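Local coordinates for suppressor protein MPT5 (Saccharomyces cerevisiae, PDB 5BZ1), which binds specific sequences in the 3'-UTRs of target mRNAs through its Pumilio homology domain and regulates their expression post-transcriptionally, at residues Q246-K251 against N255-F260; M40-M45 against A75-L80; V133-D138 against H143-C148. All blocks are in the same frame, centred on the assembly; numbering follows the deposited sequence.

Interaction 1: Q246-K251 against N255-F260; sequences QLSCLK and NVVEKF. With nucleotides of chain B.
Val257 turns CG1 anti to its backbone N (chi1 176°) and swings CG2 to the N side, which spreads both methyls against the chain at Leu247 and Ser248, while Asn255 (chi1 -60°) sends its amide the other way, to the RNA. The contact closes the bend of Pumilio 7, one of the helical repeats that stack into the PUF scaffold, and illustrates how a single hairpin serves both core and ligand. On the core side, Ser248 OG rests on Val257 CG1 at 3.5 Å; its hydrogen-bond partner is the carbonyl of Leu244, a turn earlier, so the hydroxyl's polar need is met while it packs against the methyl. Leu247 CB lies 4.3 Å from Val257 CG2, and Phe305 of helix 288-307 covers Ser248 and Val257 from outside the hairpin.

The RNA side matches the Ser and Glu pair by which PUF repeats commonly read guanine, here Ser254 and Glu258, with Asn255 in the stacking position. The Asn255 amide is lodged between neighbouring bases, with CG 3.4 Å from C4 of U3 and OD1 3.4 Å from C2 of G2, both nucleotides of chain B. ND2 is hydrogen-bonded to Phe252 O; Lys251 O is also near, but at a poor angle for a bond. With alanine in place of Asn255, the space between the bases would probably go unfilled and Phe252 O lose this donor, so that G2 and U3 could shift more freely. Lys251, reaching from the bend, donates NZ to the O2' of G2 at 3.1 Å. Glu258 extends beyond CG to the guanine edge, and Thr324 OG1 holds its OE2, which helps to fix the carboxylate. The other oxygen, OE1, accepts from both N1 and N2 of G2, each at 2.6 Å.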
loop_
_atom_site.group_PDB
_atom_site.type_symbol
_atom_site.label_atom_id
_atom_site.label_comp_id
_atom_site.label_asym_id
_atom_site.label_seq_id
_atom_site.Cartn_x
_atom_site.Cartn_y
_atom_site.Cartn_z
ATOM N N GLN A 246 -11.310 18.211 16.107
ATOM C CA GLN A 246 -11.661 16.881 16.596
ATOM C C GLN A 246 -10.752 15.791 16.029
ATOM O O GLN A 246 -10.312 14.905 16.764
ATOM C CB GLN A 246 -13.122 16.548 16.303
ATOM C CG GLN A 246 -13.563 15.204 16.876
ATOM C CD GLN A 246 -13.218 15.051 18.353
ATOM O OE1 GLN A 246 -12.352 14.253 18.723
ATOM N NE2 GLN A 246 -13.893 15.820 19.203
ATOM N N LEU A 247 -10.476 15.858 14.728
ATOM C CA LEU A 247 -9.601 14.882 14.074
ATOM C C LEU A 247 -8.201 14.912 14.688
ATOM O O LEU A 247 -7.557 13.875 14.839
ATOM C CB LEU A 247 -9.529 15.140 12.566
ATOM C CG LEU A 247 -10.797 14.856 11.757
ATOM C CD1 LEU A 247 -10.679 15.408 10.344
ATOM C CD2 LEU A 247 -11.105 13.364 11.720
ATOM N N SER A 248 -7.749 16.109 15.052
ATOM C CA SER A 248 -6.466 16.289 15.719
ATOM C C SER A 248 -6.432 15.624 17.094
ATOM O O SER A 248 -5.359 15.309 17.608
ATOM C CB SER A 248 -6.155 17.781 15.869
ATOM O OG SER A 248 -6.013 18.405 14.611
ATOM N N CYS A 249 -7.606 15.422 17.688
ATOM C CA CYS A 249 -7.697 14.858 19.032
ATOM C C CYS A 249 -8.036 13.367 19.049
ATOM O O CYS A 249 -8.413 12.826 20.089
ATOM C CB CYS A 249 -8.718 15.629 19.867
ATOM S SG CYS A 249 -8.285 17.368 20.112
ATOM N N LEU A 250 -7.892 12.700 17.910
ATOM C CA LEU A 250 -8.141 11.259 17.848
ATOM C C LEU A 250 -6.849 10.490 17.570
ATOM O O LEU A 250 -5.958 10.998 16.893
ATOM C CB LEU A 250 -9.220 10.940 16.811
ATOM C CG LEU A 250 -10.595 11.540 17.112
ATOM C CD1 LEU A 250 -11.544 11.365 15.936
ATOM C CD2 LEU A 250 -11.197 10.923 18.371
ATOM N N LYS A 251 -6.757 9.272 18.100
ATOM C CA LYS A 251 -5.526 8.483 18.048
ATOM C C LYS A 251 -4.929 8.336 16.647
ATOM O O LYS A 251 -3.732 8.556 16.444
ATOM C CB LYS A 251 -5.772 7.092 18.634
ATOM C CG LYS A 251 -4.519 6.225 18.757
ATOM C CD LYS A 251 -4.893 4.769 18.998
ATOM C CE LYS A 251 -3.944 4.086 19.974
ATOM N NZ LYS A 251 -2.527 4.088 19.528
ATOM N N ASN A 255 -2.321 11.670 13.417
ATOM C CA ASN A 255 -1.127 11.460 12.603
ATOM C C ASN A 255 -1.299 11.986 11.182
ATOM O O ASN A 255 -0.342 12.453 10.563
ATOM C CB ASN A 255 -0.765 9.975 12.557
ATOM C CG ASN A 255 -0.482 9.407 13.928
ATOM O OD1 ASN A 255 0.606 9.592 14.476
ATOM N ND2 ASN A 255 -1.463 8.712 14.496
ATOM N N VAL A 256 -2.520 11.890 10.665
ATOM C CA VAL A 256 -2.826 12.389 9.332
ATOM C C VAL A 256 -2.751 13.917 9.321
ATOM O O VAL A 256 -2.235 14.519 8.375
ATOM C CB VAL A 256 -4.215 11.926 8.864
ATOM C CG1 VAL A 256 -4.520 12.456 7.471
ATOM C CG2 VAL A 256 -4.298 10.406 8.879
ATOM N N VAL A 257 -3.262 14.536 10.384
ATOM C CA VAL A 257 -3.211 15.989 10.534
ATOM C C VAL A 257 -1.766 16.493 10.553
ATOM O O VAL A 257 -1.429 17.452 9.858
ATOM C CB VAL A 257 -3.936 16.454 11.809
ATOM C CG1 VAL A 257 -3.787 17.955 11.995
ATOM C CG2 VAL A 257 -5.404 16.080 11.742
ATOM N N GLU A 258 -0.919 15.840 11.347
ATOM C CA GLU A 258 0.497 16.196 11.425
ATOM C C GLU A 258 1.191 16.083 10.068
ATOM O O GLU A 258 1.943 16.972 9.668
ATOM C CB GLU A 258 1.223 15.306 12.433
ATOM C CG GLU A 258 0.800 15.494 13.879
ATOM C CD GLU A 258 1.695 14.730 14.837
ATOM O OE1 GLU A 258 1.394 13.551 15.119
ATOM O OE2 GLU A 258 2.699 15.309 15.303
ATOM N N LYS A 259 0.952 14.980 9.370
ATOM C CA LYS A 259 1.572 14.779 8.068
ATOM C C LYS A 259 1.099 15.846 7.084
ATOM O O LYS A 259 1.875 16.327 6.262
ATOM C CB LYS A 259 1.267 13.386 7.521
ATOM C CG LYS A 259 2.007 13.089 6.226
ATOM C CD LYS A 259 2.014 11.614 5.914
ATOM C CE LYS A 259 2.991 11.291 4.795
ATOM N NZ LYS A 259 4.413 11.368 5.231
ATOM N N PHE A 260 -0.174 16.218 7.187
ATOM C CA PHE A 260 -0.753 17.244 6.331
ATOM C C PHE A 260 -0.069 18.590 6.579
ATOM O O PHE A 260 0.314 19.291 5.640
ATOM C CB PHE A 260 -2.259 17.345 6.585
ATOM C CG PHE A 260 -2.973 18.303 5.669
ATOM C CD1 PHE A 260 -3.236 17.957 4.351
ATOM C CD2 PHE A 260 -3.398 19.542 6.132
ATOM C CE1 PHE A 260 -3.897 18.835 3.504
ATOM C CE2 PHE A 260 -4.062 20.424 5.291
ATOM C CZ PHE A 260 -4.308 20.070 3.976
ATOM P P G B 2 3.612 7.303 24.561
ATOM O OP1 G B 2 3.588 5.856 24.879
ATOM O OP2 G B 2 4.874 7.945 24.110
ATOM O "O5'" G B 2 2.509 7.575 23.450
ATOM C "C5'" G B 2 1.134 7.351 23.717
ATOM C "C4'" G B 2 0.330 7.393 22.449
ATOM O "O4'" G B 2 0.378 8.726 21.887
ATOM C "C3'" G B 2 0.834 6.503 21.328
ATOM O "O3'" G B 2 0.436 5.153 21.484
ATOM C "C2'" G B 2 0.268 7.178 20.085
ATOM O "O2'" G B 2 -1.093 6.822 19.885
ATOM C "C1'" G B 2 0.336 8.656 20.479
ATOM N N9 G B 2 1.535 9.326 19.936
ATOM C C8 G B 2 2.847 9.190 20.330
ATOM N N7 G B 2 3.660 9.932 19.626
ATOM C C5 G B 2 2.847 10.593 18.713
ATOM C C6 G B 2 3.163 11.527 17.692
ATOM O O6 G B 2 4.266 11.982 17.374
ATOM N N1 G B 2 2.023 11.939 17.014
ATOM C C2 G B 2 0.748 11.504 17.281
ATOM N N2 G B 2 -0.229 12.014 16.519
ATOM N N3 G B 2 0.440 10.633 18.225
ATOM C C4 G B 2 1.532 10.222 18.896
ATOM P P U B 3 1.221 3.981 20.708
ATOM O OP1 U B 3 0.600 2.691 21.107
ATOM O OP2 U B 3 2.682 4.160 20.914
ATOM O "O5'" U B 3 0.889 4.264 19.173
ATOM C "C5'" U B 3 1.354 3.406 18.144
ATOM C "C4'" U B 3 0.217 2.948 17.269
ATOM O "O4'" U B 3 -0.472 4.086 16.693
ATOM C "C3'" U B 3 0.594 2.095 16.070
ATOM O "O3'" U B 3 0.823 0.746 16.435
ATOM C "C2'" U B 3 -0.600 2.283 15.140
ATOM O "O2'" U B 3 -1.674 1.436 15.524
ATOM C "C1'" U B 3 -0.998 3.738 15.430
ATOM N N1 U B 3 -0.479 4.681 14.415
ATOM C C2 U B 3 -1.238 4.851 13.266
ATOM O O2 U B 3 -2.286 4.257 13.067
ATOM N N3 U B 3 -0.723 5.732 12.348
ATOM C C4 U B 3 0.452 6.450 12.466
ATOM O O4 U B 3 0.786 7.206 11.549
ATOM C C5 U B 3 1.175 6.224 13.686
ATOM C C6 U B 3 0.701 5.368 14.605
#

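Interaction 2: M40-M45 against A75-L80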
loop_
_atom_site.group_PDB
_atom_site.type_symbol
_atom_site.label_atom_id
_atom_site.label_comp_id
_atom_site.label_asym_id
_atom_site.label_seq_id
_atom_site.Cartn_x
_atom_site.Cartn_y
_atom_site.Cartn_z
ATOM N N MET A 40 14.791 -35.315 -19.536
ATOM C CA MET A 40 14.038 -36.555 -19.706
ATOM C C MET A 40 13.036 -36.799 -18.581
ATOM O O MET A 40 11.894 -37.183 -18.840
ATOM C CB MET A 40 14.968 -37.757 -19.854
ATOM C CG MET A 40 14.242 -39.020 -20.273
ATOM S SD MET A 40 15.374 -40.367 -20.617
ATOM C CE MET A 40 16.138 -40.558 -19.007
ATOM N N VAL A 41 13.449 -36.575 -17.336
ATOM C CA VAL A 41 12.526 -36.748 -16.219
ATOM C C VAL A 41 11.432 -35.686 -16.273
ATOM O O VAL A 41 10.307 -35.936 -15.857
ATOM C CB VAL A 41 13.239 -36.755 -14.838
ATOM C CG1 VAL A 41 13.510 -35.337 -14.348
ATOM C CG2 VAL A 41 12.398 -37.501 -13.819
ATOM N N ARG A 42 11.764 -34.515 -16.811
ATOM C CA ARG A 42 10.809 -33.418 -16.932
ATOM C C ARG A 42 9.710 -33.804 -17.916
ATOM O O ARG A 42 8.518 -33.723 -17.602
ATOM C CB ARG A 42 11.520 -32.148 -17.414
ATOM C CG ARG A 42 10.603 -30.947 -17.643
ATOM C CD ARG A 42 11.300 -29.863 -18.458
ATOM N NE ARG A 42 11.639 -30.340 -19.793
ATOM C CZ ARG A 42 12.499 -29.748 -20.615
ATOM N NH1 ARG A 42 13.130 -28.644 -20.245
ATOM N NH2 ARG A 42 12.738 -30.273 -21.809
ATOM N N ASP A 43 10.128 -34.242 -19.100
ATOM C CA ASP A 43 9.205 -34.594 -20.170
ATOM C C ASP A 43 8.335 -35.807 -19.826
ATOM O O ASP A 43 7.136 -35.809 -20.096
ATOM C CB ASP A 43 9.976 -34.832 -21.472
ATOM C CG ASP A 43 10.687 -33.584 -21.966
ATOM O OD1 ASP A 43 10.285 -32.474 -21.563
ATOM O OD2 ASP A 43 11.643 -33.716 -22.759
ATOM N N LEU A 44 8.940 -36.834 -19.233
ATOM C CA LEU A 44 8.200 -38.032 -18.830
ATOM C C LEU A 44 7.154 -37.696 -17.764
ATOM O O LEU A 44 5.984 -38.073 -17.873
ATOM C CB LEU A 44 9.162 -39.107 -18.310
ATOM C CG LEU A 44 10.037 -39.820 -19.345
ATOM C CD1 LEU A 44 11.184 -40.574 -18.683
ATOM C CD2 LEU A 44 9.206 -40.776 -20.177
ATOM N N MET A 45 7.595 -36.976 -16.740
ATOM C CA MET A 45 6.751 -36.537 -15.636
ATOM C C MET A 45 5.567 -35.711 -16.136
ATOM O O MET A 45 4.423 -35.928 -15.724
ATOM C CB MET A 45 7.604 -35.691 -14.694
ATOM C CG MET A 45 6.944 -35.181 -13.452
ATOM S SD MET A 45 8.038 -33.957 -12.706
ATOM C CE MET A 45 9.599 -34.840 -12.685
ATOM N N ALA A 75 8.741 -23.189 -22.676
ATOM C CA ALA A 75 7.686 -22.191 -22.803
ATOM C C ALA A 75 6.363 -22.853 -23.179
ATOM O O ALA A 75 5.309 -22.484 -22.658
ATOM C CB ALA A 75 8.062 -21.146 -23.828
ATOM N N GLU A 76 6.428 -23.822 -24.088
ATOM C CA GLU A 76 5.244 -24.580 -24.483
ATOM C C GLU A 76 4.617 -25.293 -23.288
ATOM O O GLU A 76 3.404 -25.221 -23.085
ATOM C CB GLU A 76 5.589 -25.603 -25.569
ATOM C CG GLU A 76 5.241 -25.158 -26.978
ATOM C CD GLU A 76 5.204 -26.315 -27.962
ATOM O OE1 GLU A 76 5.940 -27.305 -27.751
ATOM O OE2 GLU A 76 4.435 -26.234 -28.944
ATOM N N GLN A 77 5.447 -25.980 -22.507
ATOM C CA GLN A 77 4.975 -26.713 -21.334
ATOM C C GLN A 77 4.336 -25.797 -20.287
ATOM O O GLN A 77 3.317 -26.146 -19.693
ATOM C CB GLN A 77 6.112 -27.532 -20.708
ATOM C CG GLN A 77 6.468 -28.815 -21.470
ATOM C CD GLN A 77 7.771 -29.441 -20.994
ATOM O OE1 GLN A 77 8.630 -28.762 -20.428
ATOM N NE2 GLN A 77 7.924 -30.742 -21.223
ATOM N N LYS A 78 4.929 -24.628 -20.059
ATOM C CA LYS A 78 4.393 -23.707 -19.057
ATOM C C LYS A 78 3.085 -23.054 -19.518
ATOM O O LYS A 78 2.176 -22.827 -18.716
ATOM C CB LYS A 78 5.426 -22.645 -18.659
ATOM C CG LYS A 78 4.920 -21.665 -17.601
ATOM C CD LYS A 78 6.046 -20.820 -17.023
ATOM C CE LYS A 78 6.977 -21.662 -16.170
ATOM N NZ LYS A 78 8.304 -21.010 -16.001
ATOM N N THR A 79 2.991 -22.768 -20.814
ATOM C CA THR A 79 1.769 -22.212 -21.387
ATOM C C THR A 79 0.603 -23.197 -21.253
ATOM O O THR A 79 -0.518 -22.805 -20.912
ATOM C CB THR A 79 1.974 -21.815 -22.862
ATOM O OG1 THR A 79 2.976 -20.792 -22.944
ATOM C CG2 THR A 79 0.683 -21.290 -23.464
ATOM N N LEU A 80 0.870 -24.475 -21.506
ATOM C CA LEU A 80 -0.158 -25.501 -21.370
ATOM C C LEU A 80 -0.596 -25.657 -19.912
ATOM O O LEU A 80 -1.788 -25.804 -19.635
ATOM C CB LEU A 80 0.324 -26.837 -21.944
ATOM C CG LEU A 80 -0.653 -28.008 -21.846
ATOM C CD1 LEU A 80 -2.009 -27.620 -22.413
ATOM C CD2 LEU A 80 -0.110 -29.242 -22.561
#
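Asp43 and Gln77 meet where the backbones of two neighbouring helices stay well apart, their nearest CA atoms, in these same two residues, 9.0 Å from each other, so side chains alone bridge the gap. The close part is a knot of polar groups. Gln77 is extended beyond CG and delivers NE2 to Asp43 OD1 at 2.9 Å, with the amide plane turned 65° from the carboxylate. Arg42 NE grips the same oxygen at 3.1 Å in a salt bridge, coming from the opposite face of the carboxylate plane. Arg42 carries its CG anti to the backbone N (chi1 177°), and the bend at chi3 lays one face of its guanidinium against Gln77 OE1, the guanidinium and amide planes 82° apart; Gln77 OE1 is 3.5 Å from Arg42 NE, at too poor an angle for a bond. Tyr72 O takes NH1, which further fixes the arginine.

Around this knot the contact is loose: only 111 Å² is buried in all, and none of the three touching residues is fully buried. The bound RNA is about 12 Å from the nearest atom. The arrangement is a side-chain bridge between Pumilio 1 and Pumilio 2, successive repeats of the stacked helical PUF scaffold.

Interaction 3: V133-D138 against H143-C148. With nucleotides of chain B.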
loop_
_atom_site.group_PDB
_atom_site.type_symbol
_atom_site.label_atom_id
_atom_site.label_comp_id
_atom_site.label_asym_id
_atom_site.label_seq_id
_atom_site.Cartn_x
_atom_site.Cartn_y
_atom_site.Cartn_z
ATOM N N VAL A 133 -11.804 -8.832 -4.064
ATOM C CA VAL A 133 -11.689 -8.151 -2.775
ATOM C C VAL A 133 -11.251 -9.153 -1.707
ATOM O O VAL A 133 -10.345 -8.884 -0.916
ATOM C CB VAL A 133 -13.015 -7.481 -2.362
ATOM C CG1 VAL A 133 -12.949 -7.004 -0.923
ATOM C CG2 VAL A 133 -13.334 -6.316 -3.289
ATOM N N THR A 134 -11.892 -10.317 -1.709
ATOM C CA THR A 134 -11.535 -11.407 -0.807
ATOM C C THR A 134 -10.058 -11.792 -0.940
ATOM O O THR A 134 -9.367 -11.961 0.064
ATOM C CB THR A 134 -12.432 -12.633 -1.041
ATOM O OG1 THR A 134 -13.761 -12.338 -0.586
ATOM C CG2 THR A 134 -11.900 -13.845 -0.292
ATOM N N LEU A 135 -9.575 -11.906 -2.175
ATOM C CA LEU A 135 -8.166 -12.207 -2.424
ATOM C C LEU A 135 -7.236 -11.140 -1.838
ATOM O O LEU A 135 -6.209 -11.462 -1.238
ATOM C CB LEU A 135 -7.906 -12.354 -3.924
ATOM C CG LEU A 135 -8.465 -13.620 -4.570
ATOM C CD1 LEU A 135 -8.019 -13.736 -6.015
ATOM C CD2 LEU A 135 -8.035 -14.842 -3.785
ATOM N N ILE A 136 -7.603 -9.875 -2.023
ATOM C CA ILE A 136 -6.804 -8.753 -1.535
ATOM C C ILE A 136 -6.620 -8.826 -0.017
ATOM O O ILE A 136 -5.540 -8.536 0.503
ATOM C CB ILE A 136 -7.442 -7.401 -1.938
ATOM C CG1 ILE A 136 -7.347 -7.200 -3.450
ATOM C CG2 ILE A 136 -6.768 -6.238 -1.227
ATOM C CD1 ILE A 136 -8.113 -5.995 -3.966
ATOM N N ASN A 137 -7.672 -9.237 0.686
ATOM C CA ASN A 137 -7.646 -9.315 2.142
ATOM C C ASN A 137 -7.282 -10.688 2.703
ATOM O O ASN A 137 -7.047 -10.826 3.903
ATOM C CB ASN A 137 -8.990 -8.864 2.722
ATOM C CG ASN A 137 -9.196 -7.367 2.614
ATOM O OD1 ASN A 137 -8.248 -6.618 2.396
ATOM N ND2 ASN A 137 -10.440 -6.924 2.776
ATOM N N ASP A 138 -7.243 -11.700 1.842
ATOM C CA ASP A 138 -7.020 -13.068 2.308
ATOM C C ASP A 138 -5.576 -13.325 2.739
ATOM O O ASP A 138 -4.626 -12.873 2.092
ATOM C CB ASP A 138 -7.435 -14.088 1.241
ATOM C CG ASP A 138 -7.314 -15.520 1.728
ATOM O OD1 ASP A 138 -8.226 -15.989 2.442
ATOM O OD2 ASP A 138 -6.306 -16.173 1.392
ATOM N N HIS A 143 -0.816 -12.416 -1.129
ATOM C CA HIS A 143 0.536 -12.606 -1.642
ATOM C C HIS A 143 0.533 -12.783 -3.161
ATOM O O HIS A 143 1.463 -12.346 -3.849
ATOM C CB HIS A 143 1.210 -13.803 -0.963
ATOM C CG HIS A 143 1.399 -13.636 0.511
ATOM N ND1 HIS A 143 2.329 -12.766 1.051
ATOM C CD2 HIS A 143 0.790 -14.223 1.566
ATOM C CE1 HIS A 143 2.276 -12.824 2.364
ATOM N NE2 HIS A 143 1.345 -13.706 2.707
ATOM N N VAL A 144 -0.509 -13.434 -3.675
ATOM C CA VAL A 144 -0.679 -13.593 -5.115
ATOM C C VAL A 144 -0.961 -12.242 -5.784
ATOM O O VAL A 144 -0.384 -11.923 -6.826
ATOM C CB VAL A 144 -1.800 -14.602 -5.447
ATOM C CG1 VAL A 144 -2.110 -14.599 -6.942
ATOM C CG2 VAL A 144 -1.412 -16.007 -4.983
ATOM N N ILE A 145 -1.850 -11.451 -5.184
ATOM C CA ILE A 145 -2.152 -10.122 -5.715
ATOM C C ILE A 145 -0.888 -9.262 -5.727
ATOM O O ILE A 145 -0.601 -8.577 -6.711
ATOM C CB ILE A 145 -3.264 -9.408 -4.914
ATOM C CG1 ILE A 145 -4.551 -10.233 -4.916
ATOM C CG2 ILE A 145 -3.527 -8.018 -5.488
ATOM C CD1 ILE A 145 -5.095 -10.518 -6.314
ATOM N N GLN A 146 -0.125 -9.309 -4.637
ATOM C CA GLN A 146 1.113 -8.541 -4.549
ATOM C C GLN A 146 2.137 -8.994 -5.589
ATOM O O GLN A 146 2.869 -8.176 -6.144
ATOM C CB GLN A 146 1.711 -8.616 -3.141
ATOM C CG GLN A 146 0.934 -7.830 -2.086
ATOM C CD GLN A 146 1.626 -7.819 -0.735
ATOM O OE1 GLN A 146 2.781 -7.411 -0.622
ATOM N NE2 GLN A 146 0.919 -8.270 0.296
ATOM N N LYS A 147 2.189 -10.297 -5.848
ATOM C CA LYS A 147 3.104 -10.824 -6.850
ATOM C C LYS A 147 2.735 -10.292 -8.239
ATOM O O LYS A 147 3.611 -9.890 -9.004
ATOM C CB LYS A 147 3.110 -12.358 -6.828
ATOM C CG LYS A 147 4.135 -12.995 -7.748
ATOM C CD LYS A 147 5.570 -12.673 -7.336
ATOM C CE LYS A 147 5.985 -13.429 -6.081
ATOM N NZ LYS A 147 7.441 -13.278 -5.783
ATOM N N CYS A 148 1.438 -10.275 -8.552
ATOM C CA CYS A 148 0.955 -9.697 -9.809
ATOM C C CYS A 148 1.378 -8.236 -9.930
ATOM O O CYS A 148 1.826 -7.785 -10.985
ATOM C CB CYS A 148 -0.571 -9.769 -9.888
ATOM S SG CYS A 148 -1.263 -11.426 -10.043
ATOM P P U B 6 4.482 -10.133 10.270
ATOM O OP1 U B 6 4.267 -9.960 11.732
ATOM O OP2 U B 6 5.826 -10.534 9.764
ATOM O "O5'" U B 6 3.424 -11.186 9.709
ATOM C "C5'" U B 6 2.078 -11.202 10.174
ATOM C "C4'" U B 6 1.193 -12.054 9.295
ATOM O "O4'" U B 6 0.595 -11.225 8.260
ATOM C "C3'" U B 6 1.896 -13.206 8.571
ATOM O "O3'" U B 6 1.010 -14.322 8.487
ATOM C "C2'" U B 6 2.123 -12.634 7.173
ATOM O "O2'" U B 6 2.253 -13.602 6.151
ATOM C "C1'" U B 6 0.872 -11.784 6.988
ATOM N N1 U B 6 1.014 -10.697 6.005
ATOM C C2 U B 6 0.345 -10.848 4.802
ATOM O O2 U B 6 -0.334 -11.832 4.558
ATOM N N3 U B 6 0.502 -9.818 3.899
ATOM C C4 U B 6 1.248 -8.669 4.083
ATOM O O4 U B 6 1.297 -7.827 3.181
ATOM C C5 U B 6 1.906 -8.590 5.357
ATOM C C6 U B 6 1.775 -9.578 6.258
ATOM P P U B 7 1.426 -15.740 9.133
ATOM O OP1 U B 7 0.260 -16.662 9.053
ATOM O OP2 U B 7 2.029 -15.465 10.464
ATOM O "O5'" U B 7 2.563 -16.291 8.155
ATOM C "C5'" U B 7 3.279 -17.489 8.452
ATOM C "C4'" U B 7 4.640 -17.521 7.791
ATOM O "O4'" U B 7 4.503 -17.960 6.409
ATOM C "C3'" U B 7 5.385 -16.184 7.742
ATOM O "O3'" U B 7 6.793 -16.420 7.852
ATOM C "C2'" U B 7 5.070 -15.689 6.333
ATOM O "O2'" U B 7 5.986 -14.747 5.816
ATOM C "C1'" U B 7 5.089 -16.999 5.551
ATOM N N1 U B 7 4.344 -16.980 4.283
ATOM C C2 U B 7 5.083 -16.888 3.113
ATOM O O2 U B 7 6.301 -16.802 3.104
ATOM N N3 U B 7 4.352 -16.886 1.949
ATOM C C4 U B 7 2.980 -16.978 1.839
ATOM O O4 U B 7 2.471 -16.966 0.716
ATOM C C5 U B 7 2.287 -17.082 3.095
ATOM C C6 U B 7 2.972 -17.084 4.248
#
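The helical hairpin of Pumilio 4, a repeat of the PUF RNA-binding fold, is closed where Ile145 packs against Leu135 and Ile136 near the C-terminal end of helix 129-137. Its backbones come near, with the CA atoms of Ile136 and Ile145 6.4 Å apart. Ile145 sets CG1 anti to the carbonyl carbon (chi1 -58°), and CG1 and CD1 both reach Leu135 CB, CG1 at 4.1 Å. The same CG1 lies 4.4 Å from Ile136 CG1, so one branch serves two partners. Phe90, Ile94 and Phe122 cover Leu135, and Ile173 of helix 169-174 meets Ile136. Asp138 leads into the second helix, its OD2 accepting from the backbone N of Asn140 and Gly141.

Another flank of helix 141-151 meets the bases, here uridines of chain B. The His143 ring has C4 of U7 over one face, 3.5 Å from CD2 and displaced toward the rim, while NE2 is 3.1 Å from O2 of U6, which approaches obliquely. With Asn142 OD1 weakly bonded to Gln146, this matches the Asn and Gln pair by which PUF repeats commonly read uracil. Lys185 NZ donates to Gln146 OE1, which probably orients the amide with its NH2 toward the base. Gln146 NE2 then donates to O4 of U6 at 2.9 Å, with an N-H...O angle of 152°.

How the interactions relate
From the N terminus, interaction 2 comes first and closes the longest excursion: 29 residues, more than half of them helical, separate its segments, and it ties Pumilio 1 to Pumilio 2. Interaction 3 follows, closing a four-residue bend within Pumilio 4, and interaction 1 comes last, spanning three residues within Pumilio 7. The contacts run strictly in series, none nested in or crossing another, and none touch. The centres of interactions 1 and 2 lie about 57 Å apart on opposite sides of the chain's centre. As a worked example of a repeat scaffold, 133-138/143-148 and 246-251/255-260 lie within single hairpins that meet RNA, whereas 40-45/75-80 couples neighbouring repeats.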